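PDB 4YWZ: sensor protein kinase WalK from Staphylococcus aureus, which is the essential histidine kinase of the WalKR two-component signal-transduction system, its extracellular receptor domain probably sensing signals outside the cell. Local coordinates for residues V117-I122 / N133-S138; I65-Q69 / V92-L96. The protein carries 1 engineered substitution. All coordinates share one frame. Residues are numbered along the deposited sequence.

Interaction 1: residues V117-I122 / N133-S138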
ATOM      1  N   VAL A 117       3.882   2.781 -14.724  1.00 16.55           N
ATOM      2  CA  VAL A 117       3.321   1.508 -14.300  1.00 17.06           C
ATOM      3  C   VAL A 117       4.455   0.517 -14.088  1.00 18.68           C
ATOM      4  O   VAL A 117       5.401   0.518 -14.817  1.00 17.54           O
ATOM      5  CB  VAL A 117       2.375   0.952 -15.375  1.00 18.14           C
ATOM      6  CG1 VAL A 117       1.972  -0.486 -15.057  1.00 18.02           C
ATOM      7  CG2 VAL A 117       1.108   1.834 -15.422  1.00 20.51           C
ATOM      8  N   TRP A 118       4.405  -0.262 -13.053  1.00 16.86           N
ATOM      9  CA  TRP A 118       5.451  -1.182 -12.756  1.00 16.64           C
ATOM     10  C   TRP A 118       4.959  -2.534 -13.216  1.00 16.07           C
ATOM     11  O   TRP A 118       3.925  -3.066 -12.764  1.00 18.06           O
ATOM     12  CB  TRP A 118       5.801  -1.224 -11.258  1.00 17.83           C
ATOM     13  CG  TRP A 118       7.001  -2.011 -10.914  1.00 16.31           C
ATOM     14  CD1 TRP A 118       8.233  -1.838 -11.415  1.00 17.39           C
ATOM     15  CD2 TRP A 118       7.105  -3.121  -9.983  1.00 17.99           C
ATOM     16  NE1 TRP A 118       9.137  -2.770 -10.859  1.00 20.34           N
ATOM     17  CE2 TRP A 118       8.460  -3.569 -10.000  1.00 20.71           C
ATOM     18  CE3 TRP A 118       6.191  -3.805  -9.198  1.00 19.24           C
ATOM     19  CZ2 TRP A 118       8.910  -4.620  -9.196  1.00 18.88           C
ATOM     20  CZ3 TRP A 118       6.630  -4.891  -8.445  1.00 18.38           C
ATOM     21  CH2 TRP A 118       7.974  -5.282  -8.472  1.00 18.17           C
ATOM     22  N   VAL A 119       5.763  -3.196 -14.068  1.00 14.72           N
ATOM     23  CA  VAL A 119       5.417  -4.489 -14.635  1.00 15.59           C
ATOM     24  C   VAL A 119       6.330  -5.523 -13.956  1.00 16.36           C
ATOM     25  O   VAL A 119       7.562  -5.356 -13.841  1.00 17.52           O
ATOM     26  CB  VAL A 119       5.722  -4.594 -16.153  1.00 17.55           C
ATOM     27  CG1 VAL A 119       5.663  -6.048 -16.686  1.00 18.47           C
ATOM     28  CG2 VAL A 119       4.835  -3.613 -16.916  1.00 20.67           C
ATOM     29  N   TYR A 120       5.675  -6.528 -13.357  1.00 15.46           N
ATOM     30  CA  TYR A 120       6.353  -7.662 -12.645  1.00 15.33           C
ATOM     31  C   TYR A 120       5.866  -8.929 -13.299  1.00 15.82           C
ATOM     32  O   TYR A 120       4.679  -9.226 -13.440  1.00 16.53           O
ATOM     33  CB  TYR A 120       6.008  -7.603 -11.178  1.00 17.97           C
ATOM     34  CG  TYR A 120       6.630  -8.718 -10.363  1.00 15.13           C
ATOM     35  CD1 TYR A 120       7.956  -8.648 -10.097  1.00 18.52           C
ATOM     36  CD2 TYR A 120       5.881  -9.756  -9.894  1.00 18.59           C
ATOM     37  CE1 TYR A 120       8.597  -9.655  -9.347  1.00 20.35           C
ATOM     38  CE2 TYR A 120       6.455 -10.766  -9.146  1.00 19.75           C
ATOM     39  CZ  TYR A 120       7.802 -10.710  -8.935  1.00 18.25           C
ATOM     40  OH  TYR A 120       8.453 -11.722  -8.154  1.00 20.94           O
ATOM     41  N   ASN A 121       6.825  -9.795 -13.634  1.00 15.33           N
ATOM     42  CA  ASN A 121       6.576 -11.104 -14.089  1.00 14.68           C
ATOM     43  C   ASN A 121       7.182 -12.155 -13.094  1.00 14.54           C
ATOM     44  O   ASN A 121       8.326 -12.023 -12.653  1.00 16.15           O
ATOM     45  CB  ASN A 121       7.316 -11.341 -15.402  1.00 15.75           C
ATOM     46  CG  ASN A 121       6.717 -10.599 -16.554  1.00 16.90           C
ATOM     47  OD1 ASN A 121       5.561 -10.812 -16.857  1.00 17.85           O
ATOM     48  ND2 ASN A 121       7.470  -9.761 -17.160  1.00 16.80           N
ATOM     49  N   ILE A 122       6.336 -13.124 -12.773  1.00 14.26           N
ATOM     50  CA  ILE A 122       6.780 -14.305 -11.991  1.00 16.44           C
ATOM     51  C   ILE A 122       6.357 -15.567 -12.698  1.00 16.84           C
ATOM     52  O   ILE A 122       5.205 -15.812 -12.999  1.00 17.87           O
ATOM     53  CB  ILE A 122       6.326 -14.276 -10.510  1.00 20.91           C
ATOM     54  CG1 ILE A 122       6.874 -15.544  -9.801  1.00 22.59           C
ATOM     55  CG2 ILE A 122       4.851 -14.098 -10.350  1.00 18.78           C
ATOM     56  CD1 ILE A 122       6.680 -15.547  -8.301  1.00 23.97           C
ATOM     57  N   ASN A 133       3.460 -17.923 -16.943  1.00 19.83           N
ATOM     58  CA  ASN A 133       3.967 -16.753 -16.334  1.00 16.51           C
ATOM     59  C   ASN A 133       2.806 -15.868 -15.895  1.00 15.82           C
ATOM     60  O   ASN A 133       1.805 -15.764 -16.618  1.00 18.28           O
ATOM     61  CB  ASN A 133       4.854 -15.959 -17.311  1.00 17.77           C
ATOM     62  CG  ASN A 133       5.356 -14.666 -16.735  1.00 17.28           C
ATOM     63  OD1 ASN A 133       6.237 -14.648 -15.901  1.00 16.95           O
ATOM     64  ND2 ASN A 133       4.716 -13.541 -17.180  1.00 17.34           N
ATOM     65  N   ILE A 134       2.986 -15.299 -14.708  1.00 16.49           N
ATOM     66  CA  ILE A 134       2.024 -14.322 -14.178  1.00 17.10           C
ATOM     67  C   ILE A 134       2.630 -12.954 -14.524  1.00 15.18           C
ATOM     68  O   ILE A 134       3.764 -12.624 -14.105  1.00 15.67           O
ATOM     69  CB  ILE A 134       1.908 -14.462 -12.619  1.00 17.46           C
ATOM     70  CG1 ILE A 134       1.209 -15.783 -12.277  1.00 18.63           C
ATOM     71  CG2 ILE A 134       1.216 -13.210 -12.021  1.00 18.67           C
ATOM     72  CD1 ILE A 134       1.397 -16.179 -10.804  1.00 23.96           C
ATOM     73  N   TYR A 135       1.913 -12.130 -15.291  1.00 16.95           N
ATOM     74  CA  TYR A 135       2.280 -10.787 -15.656  1.00 15.45           C
ATOM     75  C   TYR A 135       1.348  -9.821 -14.893  1.00 15.20           C
ATOM     76  O   TYR A 135       0.147  -9.997 -14.933  1.00 16.15           O
ATOM     77  CB  TYR A 135       1.996 -10.638 -17.158  1.00 16.55           C
ATOM     78  CG  TYR A 135       1.999  -9.222 -17.728  1.00 16.02           C
ATOM     79  CD1 TYR A 135       0.830  -8.531 -17.795  1.00 17.21           C
ATOM     80  CD2 TYR A 135       3.145  -8.654 -18.261  1.00 18.02           C
ATOM     81  CE1 TYR A 135       0.781  -7.251 -18.363  1.00 18.03           C
ATOM     82  CE2 TYR A 135       3.114  -7.426 -18.869  1.00 20.32           C
ATOM     83  CZ  TYR A 135       1.904  -6.703 -18.862  1.00 17.52           C
ATOM     84  OH  TYR A 135       1.818  -5.413 -19.389  1.00 21.22           O
ATOM     85  N   ILE A 136       1.928  -8.873 -14.217  1.00 13.96           N
ATOM     86  CA  ILE A 136       1.191  -7.929 -13.377  1.00 15.21           C
ATOM     87  C   ILE A 136       1.574  -6.521 -13.791  1.00 15.89           C
ATOM     88  O   ILE A 136       2.732  -6.169 -13.892  1.00 16.23           O
ATOM     89  CB  ILE A 136       1.483  -8.132 -11.920  1.00 15.53           C
ATOM     90  CG1 ILE A 136       1.064  -9.505 -11.483  1.00 17.40           C
ATOM     91  CG2 ILE A 136       0.797  -7.057 -11.070  1.00 17.08           C
ATOM     92  CD1 ILE A 136       1.460  -9.823 -10.072  1.00 20.32           C
ATOM     93  N   GLU A 137       0.530  -5.691 -14.047  1.00 14.75           N
ATOM     94  CA  GLU A 137       0.667  -4.187 -14.140  1.00 15.47           C
ATOM     95  C   GLU A 137       0.156  -3.638 -12.807  1.00 16.65           C
ATOM     96  O   GLU A 137      -0.990  -3.931 -12.382  1.00 15.86           O
ATOM     97  CB  GLU A 137      -0.142  -3.576 -15.286  1.00 16.03           C
ATOM     98  CG  GLU A 137       0.379  -3.961 -16.631  1.00 17.18           C
ATOM     99  CD  GLU A 137      -0.415  -3.339 -17.835  1.00 18.88           C
ATOM    100  OE1 GLU A 137      -1.347  -2.523 -17.566  1.00 21.77           O
ATOM    101  OE2 GLU A 137      -0.142  -3.834 -18.953  1.00 21.52           O
ATOM    102  N   SER A 138       1.055  -2.941 -12.113  1.00 16.32           N
ATOM    103  CA  SER A 138       0.759  -2.393 -10.784  1.00 17.03           C
ATOM    104  C   SER A 138       0.865  -0.896 -10.821  1.00 17.74           C
ATOM    105  O   SER A 138       1.685  -0.283 -11.527  1.00 17.83           O
ATOM    106  CB  SER A 138       1.624  -3.103  -9.755  1.00 17.47           C
ATOM    107  OG  SER A 138       2.940  -2.749  -9.879  1.00 19.67           O
TER
HETATM  108  O   HOH W   1       3.570  -5.214 -11.077  1.00 30.09           O
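Six backbone hydrogen bonds tie V117-I122 to N133-S138 as arms of an antiparallel hairpin, their directions 161° apart. W118/S138, Y120/I136 and I122/I134 are the hydrogen-bonded pairs, with N-to-O distances from 2.8 Å between I134 N and I122 O to 3.1 Å between W118 N and S138 O. V119/E137 and N121/Y135 are the non-hydrogen-bonded pairs; between the pairs, V119 CA and N121 CA make CA-H...O contacts to I136 O (3.3 Å) and I134 O (3.2 Å).

On the face of W118, Y120 and I122 the rotamers divide by strand: these three adopt chi1 t, whereas I134 and I136 are m. I122 CG2 packs 3.7 Å from I134 CB, and the edge of the Y120 ring receives I136 CD1 at 4.4 Å from CD2. S138 turns to p, its OG 3.5 Å from W118 CE3, and water 1 bridges S138 OG and W118 O, 2.8 Å from each. Helix 7-37 packs on this face through W118, Y120 and S138; W118 NE1 and Y120 OH bond to D103 and S101.

On the reverse face, V119 CG1 meets Y135 CE2 at 3.6 Å. Y135, chi1 t, and E137, chi1 m, converge so that Y135 OH donates to E137 OE2 at 2.6 Å. N121 (m) and N133 (t) join through N133 ND2 to N121 OD1, 2.9 Å.

All twelve residues are buried, and polar ends find partners both within the hairpin (N133 to N121, Y135 to E137) and outside it (N121 ND2 to N102 and S91, E137 to Y110 and K108), which implies that polar groups stitch this Cache-family hairpin to its surroundings.

Interaction 2: residues I65-Q69 / V92-L96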
ATOM      1  N   ILE A  65      -0.155 -16.384 -18.765  1.00 20.39           N
ATOM      2  CA  ILE A  65       0.416 -16.623 -20.077  1.00 18.24           C
ATOM      3  C   ILE A  65       1.088 -18.009 -20.061  1.00 20.35           C
ATOM      4  O   ILE A  65       1.872 -18.335 -19.138  1.00 20.37           O
ATOM      5  CB  ILE A  65       1.416 -15.528 -20.480  1.00 19.15           C
ATOM      6  CG1 ILE A  65       0.679 -14.174 -20.527  1.00 20.23           C
ATOM      7  CG2 ILE A  65       2.109 -15.899 -21.789  1.00 23.30           C
ATOM      8  CD1 ILE A  65       1.622 -13.070 -20.305  1.00 21.20           C
ATOM      9  N   ASP A  66       0.776 -18.837 -21.048  1.00 21.17           N
ATOM     10  CA  ASP A  66       1.283 -20.195 -20.978  1.00 23.53           C
ATOM     11  C   ASP A  66       2.690 -20.269 -21.541  1.00 24.82           C
ATOM     12  O   ASP A  66       3.274 -19.297 -21.992  1.00 22.94           O
ATOM     13  CB  ASP A  66       0.311 -21.270 -21.642  1.00 24.74           C
ATOM     14  CG  ASP A  66       0.271 -21.192 -23.146  1.00 26.41           C
ATOM     15  OD1 ASP A  66       1.120 -20.616 -23.780  1.00 23.69           O
ATOM     16  OD2 ASP A  66      -0.648 -21.816 -23.752  1.00 30.34           O
ATOM     17  N   LYS A  67       3.240 -21.506 -21.559  1.00 27.58           N
ATOM     18  CA  LYS A  67       4.597 -21.769 -22.110  1.00 33.80           C
ATOM     19  C   LYS A  67       4.894 -21.325 -23.502  1.00 33.55           C
ATOM     20  O   LYS A  67       6.010 -20.970 -23.851  1.00 32.22           O
ATOM     21  CB  LYS A  67       4.840 -23.302 -22.151  1.00 40.61           C
ATOM     22  CG  LYS A  67       5.223 -23.911 -20.864  1.00 44.95           C
ATOM     23  CD  LYS A  67       5.937 -25.239 -21.147  1.00 44.70           C
ATOM     24  CE  LYS A  67       7.452 -25.065 -21.290  1.00 56.13           C
ATOM     25  NZ  LYS A  67       8.203 -24.906 -19.976  1.00 52.66           N
ATOM     26  N   ASP A  68       3.876 -21.360 -24.329  1.00 30.94           N
ATOM     27  CA  ASP A  68       3.991 -20.919 -25.677  1.00 29.56           C
ATOM     28  C   ASP A  68       3.620 -19.475 -25.888  1.00 27.72           C
ATOM     29  O   ASP A  68       3.377 -19.024 -26.995  1.00 31.30           O
ATOM     30  CB  ASP A  68       3.056 -21.795 -26.573  1.00 37.83           C
ATOM     31  CG  ASP A  68       3.401 -23.282 -26.515  1.00 40.13           C
ATOM     32  OD1 ASP A  68       4.564 -23.637 -26.429  1.00 43.98           O
ATOM     33  OD2 ASP A  68       2.490 -24.091 -26.462  1.00 45.31           O
ATOM     34  N   GLN A  69       3.555 -18.667 -24.791  1.00 26.15           N
ATOM     35  CA  GLN A  69       3.297 -17.251 -24.842  1.00 24.97           C
ATOM     36  C   GLN A  69       1.878 -16.871 -25.191  1.00 23.16           C
ATOM     37  O   GLN A  69       1.569 -15.715 -25.534  1.00 22.77           O
ATOM     38  CB  GLN A  69       4.324 -16.531 -25.710  1.00 29.00           C
ATOM     39  CG  GLN A  69       5.705 -16.817 -25.221  1.00 30.42           C
ATOM     40  CD  GLN A  69       6.713 -16.290 -26.163  1.00 37.66           C
ATOM     41  OE1 GLN A  69       6.786 -15.036 -26.413  1.00 35.91           O
ATOM     42  NE2 GLN A  69       7.618 -17.204 -26.586  1.00 43.61           N
ATOM     43  N   VAL A  92       8.212 -11.190 -20.696  1.00 17.51           N
ATOM     44  CA  VAL A  92       7.494 -12.467 -20.448  1.00 17.61           C
ATOM     45  C   VAL A  92       8.376 -13.631 -20.954  1.00 17.67           C
ATOM     46  O   VAL A  92       8.551 -14.647 -20.278  1.00 18.14           O
ATOM     47  CB  VAL A  92       6.124 -12.508 -21.106  1.00 17.32           C
ATOM     48  CG1 VAL A  92       5.452 -13.896 -21.132  1.00 17.03           C
ATOM     49  CG2 VAL A  92       5.193 -11.486 -20.446  1.00 19.39           C
ATOM     50  N   GLN A  93       8.904 -13.486 -22.175  1.00 18.91           N
ATOM     51  CA  GLN A  93       9.818 -14.502 -22.773  1.00 20.19           C
ATOM     52  C   GLN A  93      10.995 -14.763 -21.847  1.00 19.98           C
ATOM     53  O   GLN A  93      11.369 -15.951 -21.687  1.00 20.01           O
ATOM     54  CB  GLN A  93      10.289 -14.057 -24.162  1.00 22.53           C
ATOM     55  CG  GLN A  93       9.197 -13.966 -25.213  1.00 30.32           C
ATOM     56  CD  GLN A  93       9.450 -13.160 -26.553  1.00 33.94           C
ATOM     57  OE1 GLN A  93      10.213 -12.233 -26.627  1.00 33.98           O
ATOM     58  NE2 GLN A  93       8.684 -13.491 -27.549  1.00 41.37           N
ATOM     59  N   LYS A  94      11.572 -13.684 -21.285  1.00 18.19           N
ATOM     60  CA  LYS A  94      12.701 -13.790 -20.393  1.00 19.51           C
ATOM     61  C   LYS A  94      12.311 -14.660 -19.155  1.00 19.85           C
ATOM     62  O   LYS A  94      12.983 -15.593 -18.742  1.00 21.08           O
ATOM     63  CB  LYS A  94      13.359 -12.506 -20.071  1.00 21.73           C
ATOM     64  CG  LYS A  94      14.527 -12.597 -19.164  1.00 25.09           C
ATOM     65  CD  LYS A  94      15.135 -11.214 -18.921  1.00 28.69           C
ATOM     66  CE  LYS A  94      16.432 -11.351 -18.196  1.00 40.62           C
ATOM     67  NZ  LYS A  94      16.838 -10.141 -17.454  1.00 48.62           N
ATOM     68  N   ALA A  95      11.192 -14.344 -18.528  1.00 18.75           N
ATOM     69  CA  ALA A  95      10.748 -15.157 -17.360  1.00 18.91           C
ATOM     70  C   ALA A  95      10.497 -16.601 -17.683  1.00 19.11           C
ATOM     71  O   ALA A  95      10.856 -17.496 -16.929  1.00 19.70           O
ATOM     72  CB  ALA A  95       9.464 -14.530 -16.809  1.00 18.82           C
ATOM     73  N   LEU A  96       9.843 -16.838 -18.801  1.00 18.30           N
ATOM     74  CA  LEU A  96       9.525 -18.205 -19.244  1.00 19.39           C
ATOM     75  C   LEU A  96      10.830 -18.995 -19.481  1.00 23.13           C
ATOM     76  O   LEU A  96      10.888 -20.217 -19.156  1.00 23.59           O
ATOM     77  CB  LEU A  96       8.705 -18.167 -20.486  1.00 20.37           C
ATOM     78  CG  LEU A  96       7.239 -17.767 -20.399  1.00 17.82           C
ATOM     79  CD1 LEU A  96       6.673 -17.639 -21.774  1.00 21.07           C
ATOM     80  CD2 LEU A  96       6.321 -18.659 -19.519  1.00 20.76           C
TER
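This is a packing contact between a beta turn and a helix, partly buried, its centre about 12 Å from the centre of the chain: the end of strand 59-66 and the turn after it meet one side of helix 90-98. Only 285 Å² is buried, both sides summed, and the main apolar side chain of the contact is L96, whose CA-to-CB bond points toward the turn. Its CD1 lies 3.7 Å from Q69 CG, 3.8 Å from D66 O and 4.0 Å from K67 O, so the leucine rests on turn backbone as well as on aliphatic side chain. One helical turn earlier, V92 CG2 packs against I65 CD1 at 3.9 Å; the 2.9 Å bond from L96 N to V92 O confirms the i to i+4 spacing that puts both residues on the same side.

D66-Q69 forms a type I beta turn, closed by Q69 N to D66 O at 2.9 Å, within the beta-hairpin connection between strands 59-66 and 71-74 of the antiparallel Cache-family sheet. Q69, with phi/psi of 72/19°, takes a left-handed backbone conformation immediately after the turn's two central residues. D66 OD1 accepts a weak bond from D68 N, 2.9 Å away, and a further one from I70 N.

At the solvent-facing margin, Q93 NE2 donates to Q69 OE1 at 2.7 Å with an N-H...O angle of 144°; the oxygen is placed less surely, because it crowds a neighbouring atom in the model. The K67 side chain starts away from the helix and carries its NZ to V130 O on strand 129-138.

Overall arrangement
Interactions 1 and 2 have centres about 12 Å apart and both reach the same antiparallel sheet, interaction 2 through the end of strand 59-66, which lies beside strand 129-138. The seam between them is N133: its N is 2.7 Å from I65 O, a probable backbone hydrogen bond, while N133 CB packs 3.8 Å from L96 CD2 and N133 OD1 lies 3.4 Å from A95 CB. V92 adds a second point of contact, with CG2 3.7 Å from N121 OD1. Helix 90-98 therefore sits against the face of interaction 1 that carries N121, opposite to the one helix 7-37 covers. Interaction 1 is centred about 3 Å from the chain centre, interaction 2 farther out at about 12 Å.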